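Long-range contacts in nodulation protein S (Bradyrhizobium sp., PDB 3OFK), which is a SAM-dependent N-methyltransferase that probably methylates the lipochitooligosaccharide Nod factor during its synthesis for the nodulation symbiosis: residues 45-49 and 198-202; 159-163 and 192-196. All blocks are in the same frame, centred on the assembly; numbering follows the deposited sequence.

Contact 1: 45-49 and 198-202; sequences LSLSS and LLARF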
loop_
_atom_site.group_PDB
_atom_site.type_symbol
_atom_site.label_atom_id
_atom_site.label_comp_id
_atom_site.label_asym_id
_atom_site.label_seq_id
_atom_site.Cartn_x
_atom_site.Cartn_y
_atom_site.Cartn_z
ATOM N N LEU A 45 -10.815 4.212 -6.022
ATOM C CA LEU A 45 -10.447 3.037 -6.799
ATOM C C LEU A 45 -10.878 1.750 -6.092
ATOM O O LEU A 45 -11.309 0.818 -6.746
ATOM C CB LEU A 45 -8.927 3.016 -7.093
ATOM C CG LEU A 45 -8.342 4.135 -7.985
ATOM C CD1 LEU A 45 -6.807 4.050 -8.152
ATOM C CD2 LEU A 45 -9.027 4.138 -9.315
ATOM N N SER A 46 -10.713 1.682 -4.772
ATOM C CA SER A 46 -11.010 0.456 -4.012
ATOM C C SER A 46 -12.511 0.142 -4.042
ATOM O O SER A 46 -12.908 -1.039 -4.085
ATOM C CB SER A 46 -10.535 0.583 -2.558
ATOM O OG SER A 46 -9.148 0.915 -2.453
ATOM N N LEU A 47 -13.331 1.205 -4.062
ATOM C CA LEU A 47 -14.788 1.069 -3.992
ATOM C C LEU A 47 -15.427 1.014 -5.366
ATOM O O LEU A 47 -16.649 0.880 -5.451
ATOM C CB LEU A 47 -15.425 2.222 -3.178
ATOM C CG LEU A 47 -15.090 2.287 -1.681
ATOM C CD1 LEU A 47 -15.878 3.430 -0.974
ATOM C CD2 LEU A 47 -15.359 0.937 -0.987
ATOM N N SER A 48 -14.633 1.096 -6.442
ATOM C CA SER A 48 -15.199 1.209 -7.803
ATOM C C SER A 48 -16.233 0.147 -8.129
ATOM O O SER A 48 -17.150 0.415 -8.896
ATOM C CB SER A 48 -14.109 1.173 -8.872
ATOM O OG SER A 48 -13.228 2.261 -8.704
ATOM N N SER A 49 -16.074 -1.040 -7.549
ATOM C CA SER A 49 -16.959 -2.192 -7.788
ATOM C C SER A 49 -17.938 -2.465 -6.653
ATOM O O SER A 49 -18.513 -3.560 -6.588
ATOM C CB SER A 49 -16.116 -3.461 -8.024
ATOM O OG SER A 49 -15.622 -3.501 -9.361
ATOM N N LEU A 198 1.373 7.892 -8.653
ATOM C CA LEU A 198 0.603 7.231 -9.702
ATOM C C LEU A 198 -0.155 6.123 -9.017
ATOM O O LEU A 198 0.426 5.399 -8.227
ATOM C CB LEU A 198 1.533 6.637 -10.766
ATOM C CG LEU A 198 0.975 6.326 -12.157
ATOM C CD1 LEU A 198 0.174 7.498 -12.753
ATOM C CD2 LEU A 198 2.144 5.975 -13.057
ATOM N N LEU A 199 -1.460 6.046 -9.271
ATOM C CA LEU A 199 -2.272 4.950 -8.796
ATOM C C LEU A 199 -2.874 4.278 -9.997
ATOM O O LEU A 199 -3.215 4.941 -10.986
ATOM C CB LEU A 199 -3.409 5.438 -7.877
ATOM C CG LEU A 199 -3.090 6.482 -6.806
ATOM C CD1 LEU A 199 -4.264 6.661 -5.815
ATOM C CD2 LEU A 199 -1.868 6.043 -6.075
ATOM N N ALA A 200 -3.005 2.963 -9.906
ATOM C CA ALA A 200 -3.634 2.156 -10.943
ATOM C C ALA A 200 -4.409 1.010 -10.288
ATOM O O ALA A 200 -3.970 0.406 -9.297
ATOM C CB ALA A 200 -2.582 1.609 -11.919
ATOM N N ARG A 201 -5.568 0.729 -10.862
ATOM C CA ARG A 201 -6.418 -0.352 -10.440
ATOM C C ARG A 201 -6.299 -1.442 -11.487
ATOM O O ARG A 201 -6.545 -1.206 -12.679
ATOM C CB ARG A 201 -7.859 0.146 -10.304
ATOM C CG ARG A 201 -8.868 -0.896 -9.816
ATOM C CD ARG A 201 -10.233 -0.241 -9.671
ATOM N NE ARG A 201 -11.266 -1.133 -9.131
ATOM C CZ ARG A 201 -12.296 -1.644 -9.817
ATOM N NH1 ARG A 201 -12.476 -1.365 -11.112
ATOM N NH2 ARG A 201 -13.170 -2.442 -9.190
ATOM N N PHE A 202 -5.922 -2.635 -11.031
ATOM C CA PHE A 202 -5.753 -3.794 -11.918
ATOM C C PHE A 202 -6.823 -4.852 -11.663
ATOM O O PHE A 202 -7.311 -4.996 -10.538
ATOM C CB PHE A 202 -4.364 -4.391 -11.719
ATOM C CG PHE A 202 -3.244 -3.483 -12.157
ATOM C CD1 PHE A 202 -2.627 -3.653 -13.404
ATOM C CD2 PHE A 202 -2.776 -2.487 -11.320
ATOM C CE1 PHE A 202 -1.612 -2.831 -13.805
ATOM C CE2 PHE A 202 -1.725 -1.661 -11.724
ATOM C CZ PHE A 202 -1.142 -1.844 -12.970
HETATM O O HOH W 1 -11.597 -2.348 -6.421
#

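Contact 2: 159-163 and 192-196; sequences TCRRW and SADED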
loop_
_atom_site.group_PDB
_atom_site.type_symbol
_atom_site.label_atom_id
_atom_site.label_comp_id
_atom_site.label_asym_id
_atom_site.label_seq_id
_atom_site.Cartn_x
_atom_site.Cartn_y
_atom_site.Cartn_z
ATOM N N THR A 159 11.197 9.896 -8.019
ATOM C CA THR A 159 11.050 10.283 -6.615
ATOM C C THR A 159 11.601 9.180 -5.727
ATOM O O THR A 159 12.318 9.449 -4.768
ATOM C CB THR A 159 9.581 10.519 -6.218
ATOM O OG1 THR A 159 9.105 11.749 -6.788
ATOM C CG2 THR A 159 9.449 10.574 -4.677
ATOM N N CYS A 160 11.250 7.938 -6.063
ATOM C CA CYS A 160 11.693 6.772 -5.293
ATOM C C CYS A 160 13.213 6.642 -5.307
ATOM O O CYS A 160 13.813 6.308 -4.299
ATOM C CB CYS A 160 11.042 5.501 -5.815
ATOM S SG CYS A 160 9.393 5.343 -5.234
ATOM N N ARG A 161 13.824 6.931 -6.444
ATOM C CA ARG A 161 15.273 6.854 -6.574
ATOM C C ARG A 161 15.967 7.966 -5.785
ATOM O O ARG A 161 17.031 7.740 -5.202
ATOM C CB ARG A 161 15.694 6.894 -8.043
ATOM C CG ARG A 161 15.501 5.574 -8.800
ATOM C CD ARG A 161 16.293 5.582 -10.126
ATOM N NE ARG A 161 16.138 6.851 -10.864
ATOM C CZ ARG A 161 15.159 7.134 -11.735
ATOM N NH1 ARG A 161 14.216 6.239 -12.027
ATOM N NH2 ARG A 161 15.128 8.328 -12.325
ATOM N N ARG A 162 15.354 9.149 -5.753
ATOM C CA ARG A 162 15.831 10.247 -4.922
ATOM C C ARG A 162 15.731 9.868 -3.445
ATOM O O ARG A 162 16.550 10.303 -2.634
ATOM C CB ARG A 162 15.037 11.533 -5.207
ATOM C CG ARG A 162 15.864 12.805 -5.116
ATOM C CD ARG A 162 15.100 14.058 -5.570
ATOM N NE ARG A 162 13.713 14.133 -5.085
ATOM C CZ ARG A 162 12.622 13.875 -5.816
ATOM N NH1 ARG A 162 12.713 13.516 -7.097
ATOM N NH2 ARG A 162 11.416 13.975 -5.260
ATOM N N TRP A 163 14.745 9.036 -3.098
ATOM C CA TRP A 163 14.611 8.561 -1.721
ATOM C C TRP A 163 15.560 7.409 -1.358
ATOM O O TRP A 163 15.483 6.887 -0.252
ATOM C CB TRP A 163 13.167 8.135 -1.422
ATOM C CG TRP A 163 12.177 9.264 -1.349
ATOM C CD1 TRP A 163 12.440 10.607 -1.199
ATOM C CD2 TRP A 163 10.756 9.136 -1.374
ATOM N NE1 TRP A 163 11.254 11.312 -1.154
ATOM C CE2 TRP A 163 10.210 10.428 -1.255
ATOM C CE3 TRP A 163 9.885 8.041 -1.510
ATOM C CZ2 TRP A 163 8.837 10.664 -1.269
ATOM C CZ3 TRP A 163 8.522 8.277 -1.521
ATOM C CH2 TRP A 163 8.011 9.585 -1.406
ATOM N N SER A 192 5.217 19.535 -4.071
ATOM C CA SER A 192 6.600 19.384 -4.486
ATOM C C SER A 192 6.800 18.174 -5.389
ATOM O O SER A 192 5.870 17.383 -5.638
ATOM C CB SER A 192 7.484 19.241 -3.249
ATOM O OG SER A 192 7.249 17.979 -2.627
ATOM N N ALA A 193 8.033 18.034 -5.867
ATOM C CA ALA A 193 8.426 16.888 -6.672
ATOM C C ALA A 193 8.221 15.574 -5.895
ATOM O O ALA A 193 7.824 14.566 -6.489
ATOM C CB ALA A 193 9.881 17.043 -7.136
ATOM N N ASP A 194 8.465 15.597 -4.576
ATOM C CA ASP A 194 8.217 14.433 -3.670
ATOM C C ASP A 194 6.750 13.985 -3.587
ATOM O O ASP A 194 6.458 12.872 -3.133
ATOM C CB ASP A 194 8.643 14.766 -2.220
ATOM C CG ASP A 194 10.154 14.678 -1.983
ATOM O OD1 ASP A 194 10.541 14.714 -0.785
ATOM O OD2 ASP A 194 10.943 14.594 -2.956
ATOM N N GLU A 195 5.832 14.880 -3.943
ATOM C CA GLU A 195 4.397 14.609 -3.868
ATOM C C GLU A 195 3.860 14.424 -5.269
ATOM O O GLU A 195 3.249 15.332 -5.856
ATOM C CB GLU A 195 3.657 15.714 -3.083
ATOM C CG GLU A 195 3.904 15.595 -1.579
ATOM C CD GLU A 195 3.427 16.768 -0.737
ATOM O OE1 GLU A 195 2.814 17.745 -1.250
ATOM O OE2 GLU A 195 3.685 16.706 0.477
ATOM N N ASP A 196 4.133 13.239 -5.816
ATOM C CA ASP A 196 3.737 12.931 -7.185
ATOM C C ASP A 196 3.595 11.452 -7.374
ATOM O O ASP A 196 4.580 10.743 -7.585
ATOM C CB ASP A 196 4.734 13.489 -8.191
ATOM C CG ASP A 196 4.311 13.245 -9.637
ATOM O OD1 ASP A 196 3.156 12.828 -9.906
ATOM O OD2 ASP A 196 5.149 13.484 -10.522
#

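Contact 1: 45-49 and 198-202
The last turn of helix 33-46 and the loop that leaves it lie against one face of strand 196-203, and the contact divides into an apolar half and a polar half. In the apolar half, L45 CD1 packs 3.7 Å from L199 CB, and L45 CD2 comes within 4.3 Å of R201 CB. Leucine suits this place because its branched end reaches the sheet although its CA-to-CB bond points sideways; the same side chain also touches V151 and V186 on the neighbouring strands. L199 and R201, two apart on the strand, both point toward the helix, while A200 between them points away.

The polar half gathers round R201. Its chain is extended, with chi1 to chi3 all t, so the aliphatic part spans the buried flank and the guanidinium reaches the loop just beyond the helix, beside the exposed S48 and S49. There R201 NH2 donates a hydrogen bond to S49 OG at 2.7 Å near the guanidinium plane, and S48 CB lies over one face, 3.5 Å from R201 CZ. Small serines leave room for the flat group. A water accepts from R201 NE at 3.0 Å and donates to S46 O at 3.0 Å, using a carbonyl of the helix's final turn. S48 OG is hydrogen-bonded to R44 O, so its hydroxyl pairs with the last turn of the helix, not with R201.

Strand order 3-2-1-4-5-7-6, with antiparallel 196-203 inserted between 148-155 and 181-189, is the hallmark of the Rossmann-like SAM-dependent methyltransferase fold; R38, on the same helix, binds S-adenosyl-L-homocysteine.

Contact 2: 159-163 and 192-196
Helix 157-162 ends where W163 N hydrogen-bonds to T159 O at 3.0 Å, and this last turn faces a type I beta turn, S192 to E195, closed by the hydrogen bond from E195 N to S192 O at 3.0 Å. The backbones come nearest at T159 and D194, whose CA atoms are 5.8 Å apart. The turn leads into strand 196-203.

D194 is the chief acceptor. R162 NH2 meets D194 OD2 at 2.4 Å in a very short salt bridge, near the guanidinium plane, and W163 NE1 gives D194 OD1 a weak hydrogen bond at 3.5 Å along the indole edge. Aspartate fits because its two oxygens can serve two donors, while long arginine and broad tryptophan bridge the gap. T159, buried and with its CA-to-CB bond toward the turn, adds a weak hydrogen bond from T159 OG1 to A193 O at 3.1 Å. F5 of the N-terminal segment touches both R162 and D194.

With one charged pair and two weak hydrogen bonds at the surface, attachment of the turn to the helix end is mainly electrostatic.

The centres of the two contacts are about 22 Å apart, and strand 196-203 joins them: residues 192-196 of contact 2 run into its first residue, while 198-202 of contact 1 belong to it. Along the chain the order is 45-49, 159-163, 192-196, 198-202, so contact 2 is nested within the loop that contact 1 closes. The strand runs antiparallel between 148-155 and 181-189 in the seven-stranded sheet. Contact 1, which is buried, thus joins strand 196-203 to the helix that carries R38 of the ligand site, and contact 2, at the surface, joins the loop before that strand to the helix after parallel strand 148-155.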